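Side-chain contacts in botulinum neurotoxin type G (Clostridium botulinum, PDB 3MPP), which targets nerve cells through this receptor-binding domain, which attaches the toxin to the cell surface before its protease light chain is delivered into the cytosol: residues 215-220 and 357-362; 241-246 and 264-269. The protein carries 4 engineered substitutions. All blocks are in the same frame, centred on the assembly; numbering follows the deposited sequence.

Contact 1: residues 215-220 and 357-362; sequences ERYKIQ and EKTTYN. Engineered in segment 215-220: Glu-215 (natural residue Ser), Arg-216 (natural residue Leu), Lys-218 (natural residue Trp).
A chi1 of 173° swings the ring of Tyr-217 away from its backbone N and out from helix 210-220 to Thr-359, while the chi1 of 68° at Thr-359 sets OG1 between its own N and carbonyl carbon and holds CG2 on the helix side. The two side chains cross at about a right angle. Carbon CE2 of Tyr-217 lies 3.7 Å from CB of Thr-359, an oblique approach to the ring. Beside it, CG2 of Thr-359 touches the aliphatic CG of Lys-218 at 4.2 Å.

Lys-218 and Glu-215 are both engineered. The lysine chain bends at chi3, and its NZ forms a salt bridge with Glu-215 OE1 at 3.4 Å, one helical turn back, which pairs the two engineered charges along the helix.

No direct hydrogen bond joins the segments. Instead one water, in the plane of the tyrosine ring at its edge, lies 2.5 Å from Tyr-217 OH and 2.7 Å from Thr-359 OG1 and bonds to both. Thr-359 sits in a type I turn from Glu-357 to Thr-360, where Glu-357 O accepts from both N and OG1 of Thr-360; the OG1 bond is 2.7 Å long.

Tyrosine and threonine suit this surface join because each offers carbon for packing and a hydroxyl for water. The chemistry implies a small, water-mediated interface between the last helix before the C-terminal subdomain and a turn of that subdomain.

Contact 2: residues 241-246 and 264-269; sequences YLFNQG and APRTNF
Arg-266 NH2 meets strand 239-244 at two atoms, Phe-243 CD1 and Leu-242 O, each 3.6 Å away. The nitrogen comes to the edge of the phenyl ring, near its plane, rather than over a face, so this is not a cation-pi stack; the ring and guanidinium planes are 28° apart. Leu-242 contributes its carbonyl, its side chain leading away to pack on Trp-420 and Phe-422.

Two waters also belong to the first shell. One lies in the guanidinium plane at its edge, accepts from Arg-266 NH1 at 2.9 Å and donates to Leu-242 O at 3.1 Å. The other accepts from Arg-266 NH2 at 3.1 Å and from Asn-244 N at 2.9 Å. Peptide groups on both sides of Phe-243 are thereby joined to one guanidinium. In the same shell NE bonds directly to Gln-248 O and NH1 to Asn-278 O; bonds from two different nitrogens probably limit the rotation of the group.

Farther out, the arginine chain is extended from CG to NE, which carries the charged group across a gap of 10.6 Å between Arg-266 CA and Phe-243 CA. Phe-243 packs edge-to-face with Phe-229 and touches Ile-423.

Arginine suits this buried place because its long arm carries several N-H donors to scattered carbonyls and waters. Phenylalanine suits its own by packing against Phe-229 and Ile-423, its edge merely in van der Waals contact with NH2. The positive charge is probably stabilised by carbonyl and water dipoles, and hydration becomes part of the interior between the two strands.

Contact 1 and contact 2 have centres 24 Å apart, and contact 2 is nested along the chain inside the loop closed by contact 1: 215-220, 241-246, 264-269, then 357-362. Helix 210-220 is followed by strand 239-244, which belongs to the large antiparallel sheet of the C-terminal beta-trefoil subdomain; strand 260-270 lies in a separate three-stranded sheet. The two contacts meet through a probable hydrogen bond from Gln-245 NE2 to Glu-357 OE1, 3.3 Å long. Both lie away from the ganglioside-binding motif: contact 1 ties the helix to a turn of that subdomain, whereas contact 2 joins two of its sheets internally.

Contact 1: residues 215-220 and 357-362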
loop_
_atom_site.group_PDB
_atom_site.type_symbol
_atom_site.label_atom_id
_atom_site.label_comp_id
_atom_site.label_asym_id
_atom_site.label_seq_id
_atom_site.Cartn_x
_atom_site.Cartn_y
_atom_site.Cartn_z
ATOM N N GLU A 215 7.127 15.911 -5.054
ATOM C CA GLU A 215 8.386 15.355 -5.523
ATOM C C GLU A 215 8.954 14.364 -4.517
ATOM O O GLU A 215 9.423 13.294 -4.892
ATOM C CB GLU A 215 9.390 16.466 -5.848
ATOM C CG GLU A 215 8.902 17.427 -6.932
ATOM C CD GLU A 215 8.362 16.706 -8.162
ATOM O OE1 GLU A 215 8.999 15.727 -8.614
ATOM O OE2 GLU A 215 7.302 17.121 -8.680
ATOM N N ARG A 216 8.898 14.712 -3.236
ATOM C CA ARG A 216 9.387 13.810 -2.198
ATOM C C ARG A 216 8.576 12.517 -2.183
ATOM O O ARG A 216 9.080 11.456 -1.820
ATOM C CB ARG A 216 9.343 14.488 -0.830
ATOM C CG ARG A 216 10.323 13.910 0.172
ATOM C CD ARG A 216 10.635 14.913 1.267
ATOM N NE ARG A 216 11.057 16.203 0.719
ATOM C CZ ARG A 216 12.298 16.485 0.328
ATOM N NH1 ARG A 216 13.252 15.565 0.418
ATOM N NH2 ARG A 216 12.587 17.684 -0.156
ATOM N N TYR A 217 7.317 12.617 -2.589
ATOM C CA TYR A 217 6.451 11.451 -2.681
ATOM C C TYR A 217 6.925 10.526 -3.797
ATOM O O TYR A 217 7.100 9.323 -3.591
ATOM C CB TYR A 217 5.010 11.887 -2.932
ATOM C CG TYR A 217 4.056 10.744 -3.200
ATOM C CD1 TYR A 217 3.689 9.871 -2.190
ATOM C CD2 TYR A 217 3.518 10.547 -4.463
ATOM C CE1 TYR A 217 2.810 8.824 -2.436
ATOM C CE2 TYR A 217 2.639 9.509 -4.713
ATOM C CZ TYR A 217 2.287 8.656 -3.693
ATOM O OH TYR A 217 1.413 7.622 -3.940
ATOM N N LYS A 218 7.138 11.092 -4.982
ATOM C CA LYS A 218 7.572 10.298 -6.124
ATOM C C LYS A 218 8.898 9.615 -5.821
ATOM O O LYS A 218 9.096 8.446 -6.154
ATOM C CB LYS A 218 7.658 11.155 -7.390
ATOM C CG LYS A 218 6.319 11.740 -7.808
ATOM C CD LYS A 218 6.333 12.280 -9.232
ATOM C CE LYS A 218 6.893 13.689 -9.290
ATOM N NZ LYS A 218 6.672 14.329 -10.618
ATOM N N ILE A 219 9.797 10.343 -5.173
ATOM C CA ILE A 219 11.076 9.786 -4.750
ATOM C C ILE A 219 10.901 8.649 -3.742
ATOM O O ILE A 219 11.505 7.586 -3.886
ATOM C CB ILE A 219 12.005 10.867 -4.150
ATOM C CG1 ILE A 219 12.829 11.551 -5.249
ATOM C CG2 ILE A 219 12.947 10.255 -3.125
ATOM C CD1 ILE A 219 12.028 12.425 -6.197
ATOM N N GLN A 220 10.075 8.867 -2.721
ATOM C CA GLN A 220 9.900 7.856 -1.681
ATOM C C GLN A 220 9.102 6.639 -2.152
ATOM O O GLN A 220 8.967 5.659 -1.415
ATOM C CB GLN A 220 9.289 8.463 -0.412
ATOM C CG GLN A 220 10.256 9.374 0.352
ATOM C CD GLN A 220 9.652 9.962 1.617
ATOM O OE1 GLN A 220 8.433 9.957 1.803
ATOM N NE2 GLN A 220 10.508 10.482 2.492
ATOM N N GLU A 357 1.878 5.113 -14.187
ATOM C CA GLU A 357 1.389 5.281 -12.812
ATOM C C GLU A 357 2.352 4.658 -11.792
ATOM O O GLU A 357 1.958 3.877 -10.937
ATOM C CB GLU A 357 -0.062 4.781 -12.634
ATOM C CG GLU A 357 -0.310 3.290 -12.897
ATOM C CD GLU A 357 -1.761 2.879 -12.646
ATOM O OE1 GLU A 357 -2.528 3.669 -12.046
ATOM O OE2 GLU A 357 -2.143 1.760 -13.047
ATOM N N LYS A 358 3.618 5.052 -11.883
ATOM C CA LYS A 358 4.706 4.361 -11.191
ATOM C C LYS A 358 4.746 4.536 -9.668
ATOM O O LYS A 358 5.501 3.848 -8.987
ATOM C CB LYS A 358 6.050 4.740 -11.822
ATOM C CG LYS A 358 6.215 4.172 -13.228
ATOM C CD LYS A 358 7.440 4.759 -13.936
ATOM C CE LYS A 358 7.540 4.234 -15.365
ATOM N NZ LYS A 358 8.906 4.416 -15.944
ATOM N N THR A 359 3.926 5.436 -9.137
ATOM C CA THR A 359 3.818 5.602 -7.692
ATOM C C THR A 359 2.732 4.707 -7.104
ATOM O O THR A 359 2.592 4.611 -5.887
ATOM C CB THR A 359 3.515 7.048 -7.310
ATOM O OG1 THR A 359 2.188 7.389 -7.734
ATOM C CG2 THR A 359 4.521 7.980 -7.976
ATOM N N THR A 360 1.962 4.052 -7.966
ATOM C CA THR A 360 0.887 3.180 -7.500
ATOM C C THR A 360 1.398 1.759 -7.297
ATOM O O THR A 360 2.556 1.456 -7.593
ATOM C CB THR A 360 -0.318 3.171 -8.478
ATOM O OG1 THR A 360 0.009 2.426 -9.656
ATOM C CG2 THR A 360 -0.692 4.598 -8.871
ATOM N N TYR A 361 0.530 0.879 -6.815
ATOM C CA TYR A 361 0.928 -0.500 -6.589
ATOM C C TYR A 361 0.492 -1.426 -7.738
ATOM O O TYR A 361 0.548 -2.636 -7.609
ATOM C CB TYR A 361 0.361 -0.987 -5.254
ATOM C CG TYR A 361 0.748 -0.099 -4.083
ATOM C CD1 TYR A 361 1.951 0.620 -4.091
ATOM C CD2 TYR A 361 -0.062 -0.013 -2.960
ATOM C CE1 TYR A 361 2.322 1.438 -2.999
ATOM C CE2 TYR A 361 0.291 0.792 -1.874
ATOM C CZ TYR A 361 1.483 1.512 -1.899
ATOM O OH TYR A 361 1.819 2.298 -0.814
ATOM N N ASN A 362 0.065 -0.842 -8.853
ATOM C CA ASN A 362 -0.323 -1.613 -10.025
ATOM C C ASN A 362 0.864 -2.075 -10.869
ATOM O O ASN A 362 1.928 -1.477 -10.847
ATOM C CB ASN A 362 -1.250 -0.780 -10.903
ATOM C CG ASN A 362 -2.526 -0.402 -10.189
ATOM O OD1 ASN A 362 -3.368 -1.258 -9.898
ATOM N ND2 ASN A 362 -2.668 0.882 -9.876
HETATM O O HOH W 1 0.048 7.120 -6.031
#

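Contact 2: residues 241-246 and 264-269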
loop_
_atom_site.group_PDB
_atom_site.type_symbol
_atom_site.label_atom_id
_atom_site.label_comp_id
_atom_site.label_asym_id
_atom_site.label_seq_id
_atom_site.Cartn_x
_atom_site.Cartn_y
_atom_site.Cartn_z
ATOM N N TYR A 241 -3.685 -13.532 -4.184
ATOM C CA TYR A 241 -4.933 -13.367 -4.927
ATOM C C TYR A 241 -4.754 -12.186 -5.881
ATOM O O TYR A 241 -3.810 -11.402 -5.748
ATOM C CB TYR A 241 -6.109 -13.170 -3.950
ATOM C CG TYR A 241 -6.265 -14.373 -3.049
ATOM C CD1 TYR A 241 -6.911 -15.518 -3.505
ATOM C CD2 TYR A 241 -5.727 -14.386 -1.764
ATOM C CE1 TYR A 241 -7.035 -16.655 -2.699
ATOM C CE2 TYR A 241 -5.841 -15.519 -0.947
ATOM C CZ TYR A 241 -6.504 -16.641 -1.425
ATOM O OH TYR A 241 -6.633 -17.748 -0.635
ATOM N N LEU A 242 -5.643 -12.065 -6.855
ATOM C CA LEU A 242 -5.412 -11.148 -7.953
ATOM C C LEU A 242 -6.464 -10.056 -7.958
ATOM O O LEU A 242 -7.659 -10.310 -7.766
ATOM C CB LEU A 242 -5.383 -11.916 -9.283
ATOM C CG LEU A 242 -4.810 -11.262 -10.549
ATOM C CD1 LEU A 242 -3.372 -10.741 -10.347
ATOM C CD2 LEU A 242 -4.874 -12.233 -11.735
ATOM N N PHE A 243 -6.003 -8.825 -8.123
ATOM C CA PHE A 243 -6.894 -7.680 -8.176
ATOM C C PHE A 243 -6.709 -6.943 -9.504
ATOM O O PHE A 243 -5.577 -6.709 -9.927
ATOM C CB PHE A 243 -6.618 -6.761 -6.982
ATOM C CG PHE A 243 -7.321 -5.436 -7.040
ATOM C CD1 PHE A 243 -8.606 -5.292 -6.531
ATOM C CD2 PHE A 243 -6.683 -4.316 -7.564
ATOM C CE1 PHE A 243 -9.256 -4.063 -6.573
ATOM C CE2 PHE A 243 -7.340 -3.070 -7.611
ATOM C CZ PHE A 243 -8.612 -2.947 -7.110
ATOM N N ASN A 244 -7.826 -6.589 -10.143
ATOM C CA ASN A 244 -7.817 -5.796 -11.378
ATOM C C ASN A 244 -8.238 -4.338 -11.156
ATOM O O ASN A 244 -9.353 -4.070 -10.718
ATOM C CB ASN A 244 -8.712 -6.444 -12.443
ATOM C CG ASN A 244 -8.534 -5.810 -13.797
ATOM O OD1 ASN A 244 -9.105 -4.765 -14.067
ATOM N ND2 ASN A 244 -7.717 -6.434 -14.654
ATOM N N GLN A 245 -7.353 -3.398 -11.488
ATOM C CA GLN A 245 -7.634 -1.982 -11.281
ATOM C C GLN A 245 -8.818 -1.472 -12.115
ATOM O O GLN A 245 -9.546 -0.602 -11.671
ATOM C CB GLN A 245 -6.404 -1.103 -11.554
ATOM C CG GLN A 245 -6.685 0.401 -11.304
ATOM C CD GLN A 245 -5.529 1.301 -11.695
ATOM O OE1 GLN A 245 -4.719 0.950 -12.545
ATOM N NE2 GLN A 245 -5.434 2.461 -11.053
ATOM N N GLY A 246 -9.018 -2.020 -13.309
ATOM C CA GLY A 246 -10.117 -1.572 -14.154
ATOM C C GLY A 246 -11.475 -2.164 -13.798
ATOM O O GLY A 246 -12.513 -1.556 -14.050
ATOM N N ALA A 264 -16.060 -13.285 -11.534
ATOM C CA ALA A 264 -17.210 -13.473 -10.668
ATOM C C ALA A 264 -17.281 -12.260 -9.752
ATOM O O ALA A 264 -16.255 -11.670 -9.425
ATOM C CB ALA A 264 -17.062 -14.768 -9.856
ATOM N N PRO A 265 -18.495 -11.870 -9.334
ATOM C CA PRO A 265 -18.617 -10.703 -8.455
ATOM C C PRO A 265 -18.012 -10.980 -7.080
ATOM O O PRO A 265 -18.250 -12.053 -6.520
ATOM C CB PRO A 265 -20.135 -10.507 -8.317
ATOM C CG PRO A 265 -20.759 -11.369 -9.358
ATOM C CD PRO A 265 -19.798 -12.476 -9.655
ATOM N N ARG A 266 -17.253 -10.029 -6.541
ATOM C CA ARG A 266 -16.739 -10.151 -5.178
ATOM C C ARG A 266 -17.908 -10.215 -4.198
ATOM O O ARG A 266 -18.924 -9.543 -4.375
ATOM C CB ARG A 266 -15.877 -8.942 -4.808
ATOM C CG ARG A 266 -14.550 -8.873 -5.529
ATOM C CD ARG A 266 -13.682 -7.703 -5.031
ATOM N NE ARG A 266 -12.468 -7.656 -5.840
ATOM C CZ ARG A 266 -11.474 -8.520 -5.712
ATOM N NH1 ARG A 266 -11.532 -9.458 -4.770
ATOM N NH2 ARG A 266 -10.429 -8.440 -6.515
ATOM N N THR A 267 -17.757 -11.011 -3.157
ATOM C CA THR A 267 -18.733 -11.003 -2.079
ATOM C C THR A 267 -18.358 -9.859 -1.167
ATOM O O THR A 267 -17.290 -9.264 -1.317
ATOM C CB THR A 267 -18.687 -12.309 -1.278
ATOM O OG1 THR A 267 -17.323 -12.601 -0.925
ATOM C CG2 THR A 267 -19.246 -13.450 -2.123
ATOM N N ASN A 268 -19.223 -9.563 -0.203
ATOM C CA ASN A 268 -19.000 -8.419 0.657
ATOM C C ASN A 268 -19.428 -8.674 2.084
ATOM O O ASN A 268 -20.105 -9.656 2.386
ATOM C CB ASN A 268 -19.769 -7.222 0.126
ATOM C CG ASN A 268 -21.251 -7.464 0.119
ATOM O OD1 ASN A 268 -21.874 -7.540 1.169
ATOM N ND2 ASN A 268 -21.824 -7.606 -1.064
ATOM N N PHE A 269 -19.015 -7.775 2.959
ATOM C CA PHE A 269 -19.541 -7.740 4.312
ATOM C C PHE A 269 -19.934 -6.310 4.626
ATOM O O PHE A 269 -19.187 -5.373 4.349
ATOM C CB PHE A 269 -18.503 -8.241 5.334
ATOM C CG PHE A 269 -19.028 -8.243 6.745
ATOM C CD1 PHE A 269 -19.516 -9.406 7.318
ATOM C CD2 PHE A 269 -19.093 -7.066 7.471
ATOM C CE1 PHE A 269 -20.027 -9.404 8.615
ATOM C CE2 PHE A 269 -19.614 -7.048 8.756
ATOM C CZ PHE A 269 -20.078 -8.223 9.334
HETATM O O HOH W 2 -9.080 -10.876 -5.116
HETATM O O HOH W 3 -10.586 -7.040 -9.301
#